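Local structure of probable chemoreceptor (Methyl-accepting chemotaxis) transmembrane protein (Rhizobium meliloti, 6D8V) at residues 24-29 with 170-175; 28-33 with 254-259; 65-70 with 175-180; 140-145 with 149-154. The protein probably serves as a bacterial chemoreceptor whose sensory domain detects quaternary ammonium compounds, here holding 1,1-dimethyl-prolinium. All coordinates share one frame; numbering follows the deposited sequence.

Contact 1 of 4, residues 24-29 with 170-175; sequences GSVGEL and VDISLA
Leu29 and Ile172 meet through similar first torsions. In each, the gamma carbon on the contact path, CG of Leu29 and CG1 of Ile172, lies anti to the residue's own carbonyl carbon (chi1 -71° and -54°). The Ile172 chain then stays extended (chi2 -177°), and this carries CD1 toward the helix. The contact belongs to the PDC sensor fold of the Cache clan. Here the long N-terminal helix 2-45 packs against strand 163-173 of the curved antiparallel sheet. The helix and strand segments run roughly antiparallel, and their axes come within 10.2 Å.

All the contacts across the interface are apolar. Leu29 supplies most of the helix side through one branch. Its CD1 sits 3.5 Å from Ile172 CG1 and 3.7 Å from Ile172 CD1, with the two side chains slanted across each other. The same methyl, Leu29 CD1, is 4.0 Å from Val170 CG1 and so spans two strand residues that share a face. One turn earlier, Val26 approaches Ile172 at about a right angle. All four side chains are buried.

Asp171 lies between Val170 and Ile172 and points away from the helix. It touches the bound 1,1-dimethyl-prolinium, and its OD1 is hydrogen-bonded to Trp72 NE1. The strand therefore has an apolar face for the helix and a polar side chain for the pocket. After Ser173, the N-cap residue, the chain turns into helix 174-183. At the upstream end of the helix surface, Val26 CG2 meets Ile172 CD1 at 4.2 Å.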
loop_
_atom_site.group_PDB
_atom_site.type_symbol
_atom_site.label_atom_id
_atom_site.label_comp_id
_atom_site.label_asym_id
_atom_site.label_seq_id
_atom_site.Cartn_x
_atom_site.Cartn_y
_atom_site.Cartn_z
ATOM N N GLY A 24 7.507 2.618 9.445
ATOM C CA GLY A 24 7.291 1.614 10.471
ATOM C C GLY A 24 6.010 0.842 10.254
ATOM O O GLY A 24 6.008 -0.390 10.190
ATOM N N SER A 25 4.891 1.559 10.136
ATOM C CA SER A 25 3.623 0.907 9.831
ATOM C C SER A 25 3.749 -0.020 8.619
ATOM O O SER A 25 3.317 -1.181 8.675
ATOM C CB SER A 25 2.539 1.961 9.607
ATOM O OG SER A 25 2.490 2.873 10.688
ATOM N N VAL A 26 4.360 0.464 7.526
ATOM C CA VAL A 26 4.526 -0.363 6.330
ATOM C C VAL A 26 5.350 -1.605 6.646
ATOM O O VAL A 26 4.943 -2.736 6.343
ATOM C CB VAL A 26 5.171 0.440 5.187
ATOM C CG1 VAL A 26 5.628 -0.523 4.094
ATOM C CG2 VAL A 26 4.179 1.442 4.605
ATOM N N GLY A 27 6.541 -1.408 7.229
ATOM C CA GLY A 27 7.413 -2.536 7.531
ATOM C C GLY A 27 6.733 -3.584 8.396
ATOM O O GLY A 27 6.926 -4.790 8.207
ATOM N N GLU A 28 5.908 -3.132 9.345
ATOM C CA GLU A 28 5.211 -4.062 10.232
ATOM C C GLU A 28 4.166 -4.874 9.473
ATOM O O GLU A 28 4.013 -6.081 9.718
ATOM C CB GLU A 28 4.571 -3.308 11.402
ATOM C CG GLU A 28 5.578 -2.837 12.443
ATOM C CD GLU A 28 4.929 -2.157 13.630
ATOM O OE1 GLU A 28 5.077 -0.926 13.772
ATOM O OE2 GLU A 28 4.272 -2.858 14.424
ATOM N N LEU A 29 3.438 -4.234 8.541
ATOM C CA LEU A 29 2.502 -4.982 7.703
ATOM C C LEU A 29 3.245 -5.905 6.751
ATOM O O LEU A 29 2.859 -7.067 6.577
ATOM C CB LEU A 29 1.590 -4.043 6.906
ATOM C CG LEU A 29 0.511 -3.268 7.658
ATOM C CD1 LEU A 29 -0.471 -2.614 6.678
ATOM C CD2 LEU A 29 -0.225 -4.167 8.640
ATOM N N VAL A 170 -1.327 -7.918 1.706
ATOM C CA VAL A 170 -2.085 -7.114 2.655
ATOM C C VAL A 170 -2.343 -5.752 2.017
ATOM O O VAL A 170 -1.582 -5.306 1.150
ATOM C CB VAL A 170 -1.291 -6.989 3.979
ATOM C CG1 VAL A 170 -1.893 -5.951 4.904
ATOM C CG2 VAL A 170 -1.217 -8.338 4.654
ATOM N N ASP A 171 -3.415 -5.077 2.443
ATOM C CA ASP A 171 -3.809 -3.819 1.805
ATOM C C ASP A 171 -3.778 -2.654 2.780
ATOM O O ASP A 171 -4.095 -2.808 3.960
ATOM C CB ASP A 171 -5.213 -3.894 1.177
ATOM C CG ASP A 171 -5.325 -4.992 0.156
ATOM O OD1 ASP A 171 -4.286 -5.372 -0.442
ATOM O OD2 ASP A 171 -6.453 -5.482 -0.045
ATOM N N ILE A 172 -3.394 -1.489 2.268
ATOM C CA ILE A 172 -3.460 -0.225 2.985
ATOM C C ILE A 172 -4.357 0.691 2.170
ATOM O O ILE A 172 -4.012 1.057 1.038
ATOM C CB ILE A 172 -2.076 0.410 3.178
ATOM C CG1 ILE A 172 -1.111 -0.577 3.845
ATOM C CG2 ILE A 172 -2.193 1.677 4.001
ATOM C CD1 ILE A 172 0.265 0.007 4.126
ATOM N N SER A 173 -5.512 1.034 2.728
ATOM C CA SER A 173 -6.421 1.931 2.038
ATOM C C SER A 173 -5.820 3.326 1.977
ATOM O O SER A 173 -5.152 3.777 2.914
ATOM C CB SER A 173 -7.773 1.967 2.741
ATOM O OG SER A 173 -7.740 2.807 3.877
ATOM N N LEU A 174 -6.043 4.012 0.857
ATOM C CA LEU A 174 -5.532 5.368 0.748
ATOM C C LEU A 174 -6.131 6.279 1.809
ATOM O O LEU A 174 -5.533 7.312 2.141
ATOM C CB LEU A 174 -5.797 5.913 -0.653
ATOM C CG LEU A 174 -4.661 5.833 -1.677
ATOM C CD1 LEU A 174 -3.873 4.562 -1.527
ATOM C CD2 LEU A 174 -5.231 5.932 -3.090
ATOM N N ALA A 175 -7.291 5.910 2.360
ATOM C CA ALA A 175 -7.887 6.651 3.466
ATOM C C ALA A 175 -7.117 6.442 4.763
ATOM O O ALA A 175 -6.848 7.405 5.491
ATOM C CB ALA A 175 -9.338 6.231 3.644
#

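Contact 2 of 4, residues 28-33 with 254-259; sequences ELAAAA and LPDVNA
Ala30 points its methyl from helix 2-45 toward the loop 254-259, where Asp256 and Val257 receive it from two directions. Seen from Ala30 CB, the two partners lie about a right angle apart. The carboxylate of Asp256 comes from one direction, with OD2 at 4.2 Å from Ala30 CB. Val257 comes from the other, with CG1 also at 4.2 Å from Ala30 CB.

The two loop residues are turned differently. The side chain of Asp256 leaves its backbone toward the helix, and that of Val257 leaves to the flank. Val257 still reaches the helix because its CG1 branch lies anti to the carbonyl carbon (chi1 -62°). Its CG2 branch takes the place between the backbone N and the carbonyl carbon.

The loop joins strand 243-254 to strand 259-268 in the four-stranded sheet. It is closed at its base by the backbone bond from Leu254 N to Ala259 O, 2.8 Å. The contact thus joins this second sheet to the N-terminal helix. Ile154 of strand 149-160 touches both Ala30 and Val257 and extends the apolar patch.

The interface is small, about 100 Å² over both sides. Ala30 and Asp256 have their CA atoms 6.6 Å apart, a spacing that suits the short alanine side chain. Ala30 and Val257 make ordinary apolar contact. The approach of Asp256 is van der Waals only, because a methyl gives its carboxylate neither a proton to accept nor a charge to pair with.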
loop_
_atom_site.group_PDB
_atom_site.type_symbol
_atom_site.label_atom_id
_atom_site.label_comp_id
_atom_site.label_asym_id
_atom_site.label_seq_id
_atom_site.Cartn_x
_atom_site.Cartn_y
_atom_site.Cartn_z
ATOM N N GLU A 28 5.908 -3.132 9.345
ATOM C CA GLU A 28 5.211 -4.062 10.232
ATOM C C GLU A 28 4.166 -4.874 9.473
ATOM O O GLU A 28 4.013 -6.081 9.718
ATOM C CB GLU A 28 4.571 -3.308 11.402
ATOM C CG GLU A 28 5.578 -2.837 12.443
ATOM C CD GLU A 28 4.929 -2.157 13.630
ATOM O OE1 GLU A 28 5.077 -0.926 13.772
ATOM O OE2 GLU A 28 4.272 -2.858 14.424
ATOM N N LEU A 29 3.438 -4.234 8.541
ATOM C CA LEU A 29 2.502 -4.982 7.703
ATOM C C LEU A 29 3.245 -5.905 6.751
ATOM O O LEU A 29 2.859 -7.067 6.577
ATOM C CB LEU A 29 1.590 -4.043 6.906
ATOM C CG LEU A 29 0.511 -3.268 7.658
ATOM C CD1 LEU A 29 -0.471 -2.614 6.678
ATOM C CD2 LEU A 29 -0.225 -4.167 8.640
ATOM N N ALA A 30 4.314 -5.404 6.120
ATOM C CA ALA A 30 5.122 -6.259 5.255
ATOM C C ALA A 30 5.552 -7.526 5.986
ATOM O O ALA A 30 5.487 -8.627 5.425
ATOM C CB ALA A 30 6.346 -5.493 4.744
ATOM N N ALA A 31 5.976 -7.388 7.246
ATOM C CA ALA A 31 6.351 -8.554 8.043
ATOM C C ALA A 31 5.166 -9.483 8.274
ATOM O O ALA A 31 5.309 -10.713 8.209
ATOM C CB ALA A 31 6.929 -8.110 9.381
ATOM N N ALA A 32 3.989 -8.916 8.563
ATOM C CA ALA A 32 2.799 -9.745 8.735
ATOM C C ALA A 32 2.402 -10.429 7.434
ATOM O O ALA A 32 1.930 -11.570 7.450
ATOM C CB ALA A 32 1.640 -8.900 9.268
ATOM N N ALA A 33 2.590 -9.761 6.298
ATOM C CA ALA A 33 2.320 -10.413 5.022
ATOM C C ALA A 33 3.308 -11.552 4.780
ATOM O O ALA A 33 2.908 -12.672 4.444
ATOM C CB ALA A 33 2.364 -9.386 3.883
ATOM N N LEU A 254 11.003 2.454 2.043
ATOM C CA LEU A 254 10.049 1.732 2.779
ATOM C C LEU A 254 10.734 0.483 3.026
ATOM O O LEU A 254 11.479 0.087 2.206
ATOM C CB LEU A 254 8.882 1.429 1.919
ATOM C CG LEU A 254 8.006 2.549 1.466
ATOM C CD1 LEU A 254 6.883 1.903 0.784
ATOM C CD2 LEU A 254 7.512 3.276 2.643
ATOM N N PRO A 255 10.480 -0.142 4.251
ATOM C CA PRO A 255 11.414 -1.170 4.586
ATOM C C PRO A 255 11.626 -2.380 3.793
ATOM O O PRO A 255 12.797 -2.557 3.523
ATOM C CB PRO A 255 10.784 -1.717 5.792
ATOM C CG PRO A 255 10.529 -0.551 6.521
ATOM C CD PRO A 255 9.652 0.017 5.528
ATOM N N ASP A 256 10.656 -3.177 3.409
ATOM C CA ASP A 256 11.022 -4.466 2.868
ATOM C C ASP A 256 10.640 -4.722 1.478
ATOM O O ASP A 256 10.972 -5.704 0.951
ATOM C CB ASP A 256 10.459 -5.548 3.719
ATOM C CG ASP A 256 11.024 -5.564 5.083
ATOM O OD1 ASP A 256 12.225 -5.439 5.189
ATOM O OD2 ASP A 256 10.292 -5.730 6.061
ATOM N N VAL A 257 9.927 -3.798 0.896
ATOM C CA VAL A 257 9.185 -3.953 -0.325
ATOM C C VAL A 257 9.827 -3.240 -1.441
ATOM O O VAL A 257 9.294 -3.020 -2.446
ATOM C CB VAL A 257 7.843 -3.380 -0.156
ATOM C CG1 VAL A 257 7.150 -4.131 0.894
ATOM C CG2 VAL A 257 7.962 -1.996 0.328
ATOM N N ASN A 258 11.018 -2.844 -1.230
ATOM C CA ASN A 258 11.823 -2.303 -2.324
ATOM C C ASN A 258 11.095 -1.160 -3.040
ATOM O O ASN A 258 10.630 -1.279 -4.178
ATOM C CB ASN A 258 12.200 -3.410 -3.310
ATOM C CG ASN A 258 13.157 -2.930 -4.384
ATOM O OD1 ASN A 258 14.083 -2.161 -4.116
ATOM N ND2 ASN A 258 12.928 -3.371 -5.617
ATOM N N ALA A 259 11.022 -0.035 -2.333
ATOM C CA ALA A 259 10.375 1.155 -2.865
ATOM C C ALA A 259 10.600 2.305 -1.896
ATOM O O ALA A 259 10.983 2.102 -0.744
ATOM C CB ALA A 259 8.877 0.944 -3.094
#

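Contact 3 of 4, residues 65-70 with 175-180; sequences HGFAFG and AALADR
Phe67 carries the loop side of this contact, and the first turns of helix 174-183 meet its ring with Ala176, Leu177 and Arg180. CG of Phe67 lies anti to the backbone N (chi1 -168°), which sends the ring out from the type I turn His65-Ala68 toward the helix.

The apolar contacts involve three helix side chains. Ala176 CB lies 3.7 Å from Phe67 CE1. Leu177 CD2 comes to the ring edge, near its plane, 3.7 Å from Phe67 CZ. Arg180 CD stands above the CE1 rim of the ring, 3.3 Å from Phe67 CE1, and Arg180 CG lies farther out, beyond the rim.

The polar part is weaker. Arg180 bends at chi2 and chi3, which brings NH1 over the same ring face as CD. Its CZ is 5.3 Å from the centroid of the Phe67 ring, 17° off the normal. At that distance any cation-pi attraction is weak at most; the guanidinium and ring planes are 66° apart. Arg180 NE also has a long, weak ion pair with Asp21.

With an alanine in place of Phe67, a gap would probably open between loop and helix, and the Leu177 methyl and Arg180 chain would lose the ring they pack on.

Phe67 also touches Ser25 and Leu29 of helix 2-45 and Ile172 of strand 163-173. The ring therefore fills the angle between the N-terminal helix, the strand that leads into helix 174-183, and that helix itself.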
loop_
_atom_site.group_PDB
_atom_site.type_symbol
_atom_site.label_atom_id
_atom_site.label_comp_id
_atom_site.label_asym_id
_atom_site.label_seq_id
_atom_site.Cartn_x
_atom_site.Cartn_y
_atom_site.Cartn_z
ATOM N N HIS A 65 -3.783 -6.497 13.035
ATOM C CA HIS A 65 -3.196 -5.243 12.563
ATOM C C HIS A 65 -4.314 -4.345 12.037
ATOM O O HIS A 65 -4.848 -4.569 10.946
ATOM C CB HIS A 65 -2.144 -5.521 11.503
ATOM C CG HIS A 65 -1.178 -6.588 11.907
ATOM N ND1 HIS A 65 -0.089 -6.337 12.713
ATOM C CD2 HIS A 65 -1.168 -7.919 11.662
ATOM C CE1 HIS A 65 0.564 -7.465 12.928
ATOM N NE2 HIS A 65 -0.069 -8.439 12.299
ATOM N N GLY A 66 -4.673 -3.333 12.828
ATOM C CA GLY A 66 -5.737 -2.426 12.443
ATOM C C GLY A 66 -5.420 -1.599 11.217
ATOM O O GLY A 66 -6.343 -1.122 10.547
ATOM N N PHE A 67 -4.138 -1.424 10.902
ATOM C CA PHE A 67 -3.750 -0.604 9.763
ATOM C C PHE A 67 -3.874 -1.336 8.434
ATOM O O PHE A 67 -3.692 -0.710 7.384
ATOM C CB PHE A 67 -2.323 -0.097 9.960
ATOM C CG PHE A 67 -1.922 0.984 9.006
ATOM C CD1 PHE A 67 -2.657 2.164 8.921
ATOM C CD2 PHE A 67 -0.799 0.829 8.205
ATOM C CE1 PHE A 67 -2.290 3.171 8.038
ATOM C CE2 PHE A 67 -0.415 1.825 7.327
ATOM C CZ PHE A 67 -1.167 3.005 7.241
ATOM N N ALA A 68 -4.195 -2.627 8.450
ATOM C CA ALA A 68 -4.428 -3.383 7.228
ATOM C C ALA A 68 -5.909 -3.331 6.857
ATOM O O ALA A 68 -6.771 -3.654 7.681
ATOM C CB ALA A 68 -3.969 -4.829 7.404
ATOM N N PHE A 69 -6.201 -2.920 5.617
ATOM C CA PHE A 69 -7.583 -2.870 5.153
ATOM C C PHE A 69 -8.097 -4.249 4.773
ATOM O O PHE A 69 -9.295 -4.521 4.905
ATOM C CB PHE A 69 -7.711 -1.928 3.953
ATOM C CG PHE A 69 -9.135 -1.706 3.489
ATOM C CD1 PHE A 69 -9.921 -0.725 4.073
ATOM C CD2 PHE A 69 -9.677 -2.454 2.445
ATOM C CE1 PHE A 69 -11.220 -0.508 3.645
ATOM C CE2 PHE A 69 -10.979 -2.242 2.015
ATOM C CZ PHE A 69 -11.748 -1.270 2.615
ATOM N N GLY A 70 -7.213 -5.117 4.296
ATOM C CA GLY A 70 -7.620 -6.421 3.809
ATOM C C GLY A 70 -6.445 -7.352 3.677
ATOM O O GLY A 70 -5.287 -6.925 3.576
ATOM N N ALA A 175 -7.291 5.910 2.360
ATOM C CA ALA A 175 -7.887 6.651 3.466
ATOM C C ALA A 175 -7.117 6.442 4.763
ATOM O O ALA A 175 -6.848 7.405 5.491
ATOM C CB ALA A 175 -9.338 6.231 3.644
ATOM N N ALA A 176 -6.762 5.191 5.068
ATOM C CA ALA A 176 -5.944 4.908 6.244
ATOM C C ALA A 176 -4.674 5.750 6.258
ATOM O O ALA A 176 -4.291 6.286 7.306
ATOM C CB ALA A 176 -5.593 3.419 6.300
ATOM N N LEU A 177 -3.996 5.868 5.109
ATOM C CA LEU A 177 -2.811 6.720 5.044
ATOM C C LEU A 177 -3.166 8.163 5.385
ATOM O O LEU A 177 -2.535 8.791 6.242
ATOM C CB LEU A 177 -2.176 6.639 3.657
ATOM C CG LEU A 177 -1.449 5.379 3.232
ATOM C CD1 LEU A 177 -0.824 5.599 1.868
ATOM C CD2 LEU A 177 -0.381 5.007 4.256
ATOM N N ALA A 178 -4.180 8.708 4.704
ATOM C CA ALA A 178 -4.647 10.057 5.008
ATOM C C ALA A 178 -4.918 10.234 6.498
ATOM O O ALA A 178 -4.607 11.286 7.070
ATOM C CB ALA A 178 -5.901 10.356 4.200
ATOM N N ASP A 179 -5.502 9.215 7.141
ATOM C CA ASP A 179 -5.794 9.298 8.570
ATOM C C ASP A 179 -4.517 9.422 9.390
ATOM O O ASP A 179 -4.430 10.260 10.294
ATOM C CB ASP A 179 -6.602 8.077 9.018
ATOM C CG ASP A 179 -8.083 8.201 8.698
ATOM O OD1 ASP A 179 -8.522 9.296 8.286
ATOM O OD2 ASP A 179 -8.811 7.197 8.862
ATOM N N ARG A 180 -3.516 8.588 9.101
ATOM C CA ARG A 180 -2.262 8.669 9.845
ATOM C C ARG A 180 -1.617 10.041 9.698
ATOM O O ARG A 180 -1.052 10.573 10.660
ATOM C CB ARG A 180 -1.295 7.578 9.386
ATOM C CG ARG A 180 -1.842 6.166 9.537
ATOM C CD ARG A 180 -0.820 5.215 10.135
ATOM N NE ARG A 180 -0.461 5.551 11.507
ATOM C CZ ARG A 180 0.068 4.686 12.362
ATOM N NH1 ARG A 180 0.287 3.439 11.978
ATOM N NH2 ARG A 180 0.371 5.066 13.599
#

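Contact 4 of 4, residues 140-145 with 149-154; sequences YLAEGT and TTMTSI. With PBE (1,1-dimethyl-prolinium), chain C.
Tyr140 and Met151 lie side by side on the face of the hairpin that meets 1,1-dimethyl-prolinium, and the bend after strand 140-142 holds its carboxylate. Glu143 N gives a hydrogen bond to PBE O (2.7 Å), and Gly144 N gives one to PBE OXT (2.7 Å). Each carboxylate oxygen is thus gripped by one backbone N-H. Near the other parts of the ligand, Tyr140 OH is 3.5 Å from PBE CA, which sits at the ring edge. Met151 SD is 3.8 Å from the methyl PBE CF.

The next shell fixes these side chains. Tyr140 OH donates to Ser153 OG (2.6 Å), and Ser153 OG is hydrogen-bonded in turn to Asp171 OD1. Met151 CG lies over one face of the Tyr140 ring, 4.1 Å from Tyr140 CZ, and its sulfur makes an oblique Met-aromatic contact. Past the sulfur, Met151 CE packs on Ala142 CB and reaches the Thr145 CG2 methyl tip to tip. A leucine in place of Tyr140 would probably leave Ser153 OG without its tyrosine donor, though still bonded to Asp171, and take away the hydroxyl that packs on PBE CA.

Further out, the backbone sets the register. Tyr140 N bonds to Met151 O (3.1 Å) and Met151 N to Tyr140 O (3.0 Å), both nearly straight at 176°. Trp124 meets the Tyr140 ring, and Trp72, Tyr102, Phe116 and Asp171 complete the pocket. The aromatic rings and the acid are consistent with binding a quaternary ammonium, and the backbone N-H groups take its carboxylate, in this ligand site of a PDC sensor domain.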
loop_
_atom_site.group_PDB
_atom_site.type_symbol
_atom_site.label_atom_id
_atom_site.label_comp_id
_atom_site.label_asym_id
_atom_site.label_seq_id
_atom_site.Cartn_x
_atom_site.Cartn_y
_atom_site.Cartn_z
ATOM N N TYR A 140 -4.025 1.702 -6.615
ATOM C CA TYR A 140 -4.976 1.191 -7.590
ATOM C C TYR A 140 -6.324 1.015 -6.911
ATOM O O TYR A 140 -6.411 0.863 -5.686
ATOM C CB TYR A 140 -4.515 -0.139 -8.203
ATOM C CG TYR A 140 -4.594 -1.297 -7.230
ATOM C CD1 TYR A 140 -3.598 -1.501 -6.284
ATOM C CD2 TYR A 140 -5.667 -2.176 -7.249
ATOM C CE1 TYR A 140 -3.665 -2.544 -5.388
ATOM C CE2 TYR A 140 -5.744 -3.227 -6.357
ATOM C CZ TYR A 140 -4.740 -3.408 -5.428
ATOM O OH TYR A 140 -4.811 -4.455 -4.532
ATOM N N LEU A 141 -7.374 1.042 -7.729
ATOM C CA LEU A 141 -8.727 0.830 -7.244
ATOM C C LEU A 141 -9.005 -0.663 -7.130
ATOM O O LEU A 141 -8.988 -1.379 -8.135
ATOM C CB LEU A 141 -9.736 1.489 -8.185
ATOM C CG LEU A 141 -11.188 1.069 -7.959
ATOM C CD1 LEU A 141 -11.650 1.482 -6.568
ATOM C CD2 LEU A 141 -12.145 1.607 -9.017
ATOM N N ALA A 142 -9.275 -1.125 -5.911
ATOM C CA ALA A 142 -9.507 -2.538 -5.633
ATOM C C ALA A 142 -10.878 -2.998 -6.130
ATOM O O ALA A 142 -11.863 -2.256 -6.059
ATOM C CB ALA A 142 -9.387 -2.806 -4.134
ATOM N N GLU A 143 -10.933 -4.252 -6.605
ATOM C CA GLU A 143 -12.136 -4.864 -7.171
ATOM C C GLU A 143 -12.990 -5.585 -6.133
ATOM O O GLU A 143 -14.201 -5.368 -6.063
ATOM C CB GLU A 143 -11.764 -5.861 -8.276
ATOM C CG GLU A 143 -12.871 -6.900 -8.544
ATOM C CD GLU A 143 -12.413 -8.055 -9.417
ATOM O OE1 GLU A 143 -11.338 -7.934 -10.045
ATOM O OE2 GLU A 143 -13.126 -9.083 -9.473
ATOM N N GLY A 144 -12.393 -6.476 -5.352
ATOM C CA GLY A 144 -13.176 -7.340 -4.488
ATOM C C GLY A 144 -13.716 -6.675 -3.239
ATOM O O GLY A 144 -14.425 -7.332 -2.469
ATOM N N THR A 145 -13.393 -5.406 -3.014
ATOM C CA THR A 145 -13.865 -4.725 -1.818
ATOM C C THR A 145 -15.373 -4.506 -1.895
ATOM O O THR A 145 -15.951 -4.359 -2.975
ATOM C CB THR A 145 -13.139 -3.388 -1.645
ATOM O OG1 THR A 145 -13.333 -2.577 -2.812
ATOM C CG2 THR A 145 -11.653 -3.624 -1.452
ATOM N N THR A 149 -12.694 1.081 -3.284
ATOM C CA THR A 149 -11.769 1.783 -2.408
ATOM C C THR A 149 -10.375 1.747 -3.015
ATOM O O THR A 149 -9.932 0.713 -3.519
ATOM C CB THR A 149 -11.760 1.175 -0.995
ATOM O OG1 THR A 149 -11.649 -0.246 -1.088
ATOM C CG2 THR A 149 -13.036 1.527 -0.240
ATOM N N THR A 150 -9.683 2.878 -2.944
ATOM C CA THR A 150 -8.335 3.001 -3.486
ATOM C C THR A 150 -7.302 2.606 -2.433
ATOM O O THR A 150 -7.293 3.146 -1.323
ATOM C CB THR A 150 -8.098 4.432 -3.962
ATOM O OG1 THR A 150 -8.408 5.339 -2.897
ATOM C CG2 THR A 150 -8.999 4.746 -5.135
ATOM N N MET A 151 -6.430 1.667 -2.783
ATOM C CA MET A 151 -5.515 1.083 -1.815
ATOM C C MET A 151 -4.191 0.760 -2.494
ATOM O O MET A 151 -4.097 0.686 -3.725
ATOM C CB MET A 151 -6.089 -0.200 -1.213
ATOM C CG MET A 151 -6.295 -1.262 -2.278
ATOM S SD MET A 151 -7.001 -2.789 -1.683
ATOM C CE MET A 151 -8.518 -2.206 -0.928
ATOM N N THR A 152 -3.165 0.566 -1.668
ATOM C CA THR A 152 -1.889 0.004 -2.076
ATOM C C THR A 152 -1.731 -1.364 -1.425
ATOM O O THR A 152 -2.212 -1.587 -0.309
ATOM C CB THR A 152 -0.724 0.911 -1.660
ATOM O OG1 THR A 152 0.497 0.397 -2.205
ATOM C CG2 THR A 152 -0.611 0.956 -0.148
ATOM N N SER A 153 -1.044 -2.279 -2.111
ATOM C CA SER A 153 -0.970 -3.663 -1.662
ATOM C C SER A 153 0.473 -4.113 -1.476
ATOM O O SER A 153 1.316 -3.913 -2.359
ATOM C CB SER A 153 -1.689 -4.587 -2.639
ATOM O OG SER A 153 -3.082 -4.418 -2.532
ATOM N N ILE A 154 0.738 -4.733 -0.331
ATOM C CA ILE A 154 2.014 -5.362 -0.028
ATOM C C ILE A 154 1.833 -6.857 -0.251
ATOM O O ILE A 154 1.027 -7.503 0.426
ATOM C CB ILE A 154 2.465 -5.040 1.401
ATOM C CG1 ILE A 154 2.713 -3.538 1.520
ATOM C CG2 ILE A 154 3.720 -5.803 1.769
ATOM C CD1 ILE A 154 3.068 -3.085 2.911
HETATM N N PBE C . -7.287 -7.347 -3.819
HETATM C CD PBE C . -6.044 -7.749 -3.849
HETATM C CA PBE C . -7.408 -6.649 -5.164
HETATM C CB PBE C . -6.669 -7.670 -6.119
HETATM C CG PBE C . -5.774 -8.198 -5.402
HETATM C CE PBE C . -8.189 -8.512 -3.706
HETATM C CF PBE C . -7.498 -6.396 -2.711
HETATM C C PBE C . -8.746 -6.359 -5.625
HETATM O O PBE C . -8.934 -6.099 -6.846
HETATM O OXT PBE C . -9.721 -6.332 -4.828
#

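How the contacts relate
From the N terminus, helix 2-45 comes first and opens both contact 1 and contact 2, which share Glu28 and Leu29. The 65-70 loop follows and opens contact 3. The hairpin of contact 4 then closes the shortest loop, nested inside those of the other three. Strand 163-173 returns to the helix and closes contact 1; helix 174-183 then closes contact 3. These two cross, because their segments alternate along the chain. Contact 2 closes last, at 254-259, and encloses contacts 3 and 4. Contacts 1 and 2 tie the N-terminal helix to the larger sheet and to a loop of the four-stranded one; contact 3 joins the 65-70 loop to helix 174-183. Contacts 1 and 4 use neighbouring strands.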